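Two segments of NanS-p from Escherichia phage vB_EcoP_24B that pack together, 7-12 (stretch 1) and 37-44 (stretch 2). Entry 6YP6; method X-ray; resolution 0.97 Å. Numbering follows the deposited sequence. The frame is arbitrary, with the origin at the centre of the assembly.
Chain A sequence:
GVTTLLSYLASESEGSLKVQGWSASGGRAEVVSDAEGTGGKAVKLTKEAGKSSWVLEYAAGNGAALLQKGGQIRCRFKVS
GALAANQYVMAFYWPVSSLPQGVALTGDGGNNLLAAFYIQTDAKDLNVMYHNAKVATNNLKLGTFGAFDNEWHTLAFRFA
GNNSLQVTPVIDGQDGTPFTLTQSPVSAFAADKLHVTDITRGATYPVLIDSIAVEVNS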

# COMPACT_ATOMS: atom_id res chain seq x y z
N SER A 7 -4.56 -5.19 -10.47
CA SER A 7 -5.08 -5.96 -9.35
C SER A 7 -4.25 -7.21 -9.11
O SER A 7 -3.64 -7.78 -10.02
CB SER A 7 -6.55 -6.32 -9.55
OG SER A 7 -6.69 -7.21 -10.63
N TYR A 8 -4.24 -7.62 -7.85
CA TYR A 8 -3.86 -8.95 -7.40
C TYR A 8 -5.01 -9.49 -6.56
O TYR A 8 -5.47 -8.81 -5.64
CB TYR A 8 -2.59 -8.95 -6.52
CG TYR A 8 -2.39 -10.33 -5.93
CD1 TYR A 8 -1.91 -11.37 -6.72
CD2 TYR A 8 -2.73 -10.62 -4.62
CE1 TYR A 8 -1.77 -12.64 -6.22
CE2 TYR A 8 -2.59 -11.89 -4.11
CZ TYR A 8 -2.11 -12.90 -4.91
OH TYR A 8 -1.98 -14.16 -4.36
N LEU A 9 -5.44 -10.72 -6.84
CA LEU A 9 -6.44 -11.43 -6.04
C LEU A 9 -5.89 -12.80 -5.70
O LEU A 9 -5.51 -13.57 -6.60
CB LEU A 9 -7.76 -11.58 -6.80
CG LEU A 9 -8.70 -10.38 -6.82
CD1 LEU A 9 -8.17 -9.28 -7.72
CD2 LEU A 9 -10.11 -10.80 -7.23
N ALA A 10 -5.87 -13.16 -4.42
CA ALA A 10 -5.39 -14.48 -4.04
C ALA A 10 -6.30 -15.59 -4.55
O ALA A 10 -5.85 -16.74 -4.63
CB ALA A 10 -5.20 -14.58 -2.53
N SER A 11 -7.54 -15.28 -4.89
CA SER A 11 -8.52 -16.25 -5.37
C SER A 11 -8.51 -16.40 -6.88
O SER A 11 -9.24 -17.25 -7.40
CB SER A 11 -9.92 -15.83 -4.93
OG SER A 11 -10.23 -14.54 -5.44
N GLU A 12 -7.72 -15.61 -7.60
CA GLU A 12 -7.64 -15.64 -9.05
C GLU A 12 -6.39 -16.39 -9.48
O GLU A 12 -5.32 -16.21 -8.89
CB GLU A 12 -7.60 -14.21 -9.60
CG GLU A 12 -7.45 -14.09 -11.10
CD GLU A 12 -7.44 -12.64 -11.55
OE1 GLU A 12 -6.61 -12.30 -12.42
OE2 GLU A 12 -8.24 -11.84 -11.01
N GLY A 37 -10.54 -15.22 4.01
CA GLY A 37 -10.10 -14.69 2.74
C GLY A 37 -11.17 -14.86 1.67
O GLY A 37 -12.05 -15.71 1.78
N THR A 38 -11.10 -14.03 0.64
CA THR A 38 -12.02 -14.18 -0.48
C THR A 38 -11.76 -15.53 -1.16
O THR A 38 -10.62 -15.89 -1.43
CB THR A 38 -11.85 -13.02 -1.46
OG1 THR A 38 -12.14 -11.79 -0.78
CG2 THR A 38 -12.78 -13.18 -2.65
N GLY A 39 -12.84 -16.28 -1.39
CA GLY A 39 -12.68 -17.63 -1.89
C GLY A 39 -11.93 -18.56 -0.96
O GLY A 39 -11.47 -19.62 -1.39
N GLY A 40 -11.78 -18.18 0.31
CA GLY A 40 -11.05 -19.01 1.25
C GLY A 40 -9.55 -18.99 1.07
O GLY A 40 -8.87 -19.88 1.59
N LYS A 41 -9.00 -17.98 0.39
CA LYS A 41 -7.60 -17.94 0.02
C LYS A 41 -6.96 -16.64 0.46
O LYS A 41 -7.63 -15.62 0.66
CB LYS A 41 -7.43 -18.07 -1.50
CG LYS A 41 -7.98 -19.34 -2.09
CD LYS A 41 -7.17 -20.53 -1.65
CE LYS A 41 -7.62 -21.80 -2.34
NZ LYS A 41 -6.66 -22.91 -2.07
N ALA A 42 -5.63 -16.68 0.56
CA ALA A 42 -4.80 -15.51 0.79
C ALA A 42 -3.40 -15.88 0.34
O ALA A 42 -3.09 -17.04 0.11
CB ALA A 42 -4.81 -15.12 2.26
N VAL A 43 -2.54 -14.87 0.20
CA VAL A 43 -1.12 -15.12 -0.02
C VAL A 43 -0.36 -14.62 1.20
O VAL A 43 -0.55 -13.49 1.65
CB VAL A 43 -0.60 -14.55 -1.35
CG1 VAL A 43 -0.57 -13.04 -1.36
CG2 VAL A 43 0.79 -15.13 -1.67
N LYS A 44 0.46 -15.49 1.76
CA LYS A 44 1.24 -15.21 2.96
C LYS A 44 2.64 -14.79 2.54
O LYS A 44 3.34 -15.54 1.84
CB LYS A 44 1.29 -16.47 3.82
CG LYS A 44 2.15 -16.37 5.07
CD LYS A 44 2.03 -17.66 5.89
CE LYS A 44 3.07 -17.77 6.99
NZ LYS A 44 3.00 -19.08 7.69

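Two segments of a chain can pack closely without sharing a single hydrogen bond, when some of the backbone is bonded locally and the surfaces fit without polar pairing. The contact between residues 7-12 and 37-44 of NanS-p illustrates the principle. No hydrogen bond crosses it, and the surface buried, 268 Å² summed over both sides, comes from van der Waals packing.

Stretch 2 opens with a segment that is held together from within. Gly37 does not touch stretch 1, but its carbonyl O accepts a hydrogen bond from Gly40 N at 2.9 Å. An ideal CB on Gly37 would lie 2.0 Å from Lys41 O, so the fold of the segment itself leaves no room for a side chain here. Thr38 follows and makes the first contact. Thr38 O lies 3.6 Å from Ser11 CB, and Thr38 CG2 is 4.0 Å from Ser11 OG. The same Thr38 O accepts a hydrogen bond from Lys41 N at 3.2 Å, which shows how one carbonyl can serve a local hydrogen bond and still form part of the surface against which a neighbour packs. Thr38 OG1 finds its hydrogen bond elsewhere in the structure.

At Gly39 the absence of a side chain matters to the contact. Gly39 CA is 4.5 Å from Ser11 CB, but an ideal CB on Gly39 would come within 3.2 Å of Ser11 CB, a tight fit. Its positive phi, 63°, independently favours glycine. Gly40 shares the positive phi, at 74°, but a CB there would point away from stretch 1, and the residue takes no part in the packing.

Lys41 lies in a strand. The CA-to-CB bond points toward stretch 1, bringing Lys41 CB within 3.7 Å of Ala10 O and 4.3 Å of Ala10 CB, while the end of the side chain leads away. The lysine thus contributes the apolar base of its side chain without bringing its charge into the interface.

Ala42 reverses the direction, as expected in an extended strand: its CB points away, and the backbone becomes the packing surface. Ala10 CB sits 3.5 Å from Ala42 CA and 3.8 Å from Val43 N, so the methyl lies directly against the backbone. The CA atoms of Ala10 and Ala42 are accordingly only 5.0 Å apart. Ala10 lies within a type I turn from Leu9 to Glu12, closed by a hydrogen bond from Glu12 N to Leu9 O at 3.2 Å, so stretch 1 also meets some of its polar needs internally.

Val43 points toward stretch 1 again and meets Tyr8. Val43 CG1 approaches the ring obliquely, 3.6 Å from Tyr8 CE2, and Val43 CB lies 3.3 Å from Tyr8 OH. That hydroxyl can rest against an aliphatic neighbour without polar cost because it is hydrogen-bonded elsewhere in the structure. Lys44, beyond reach of stretch 1, ends the segment but not the strand, which continues later in the chain.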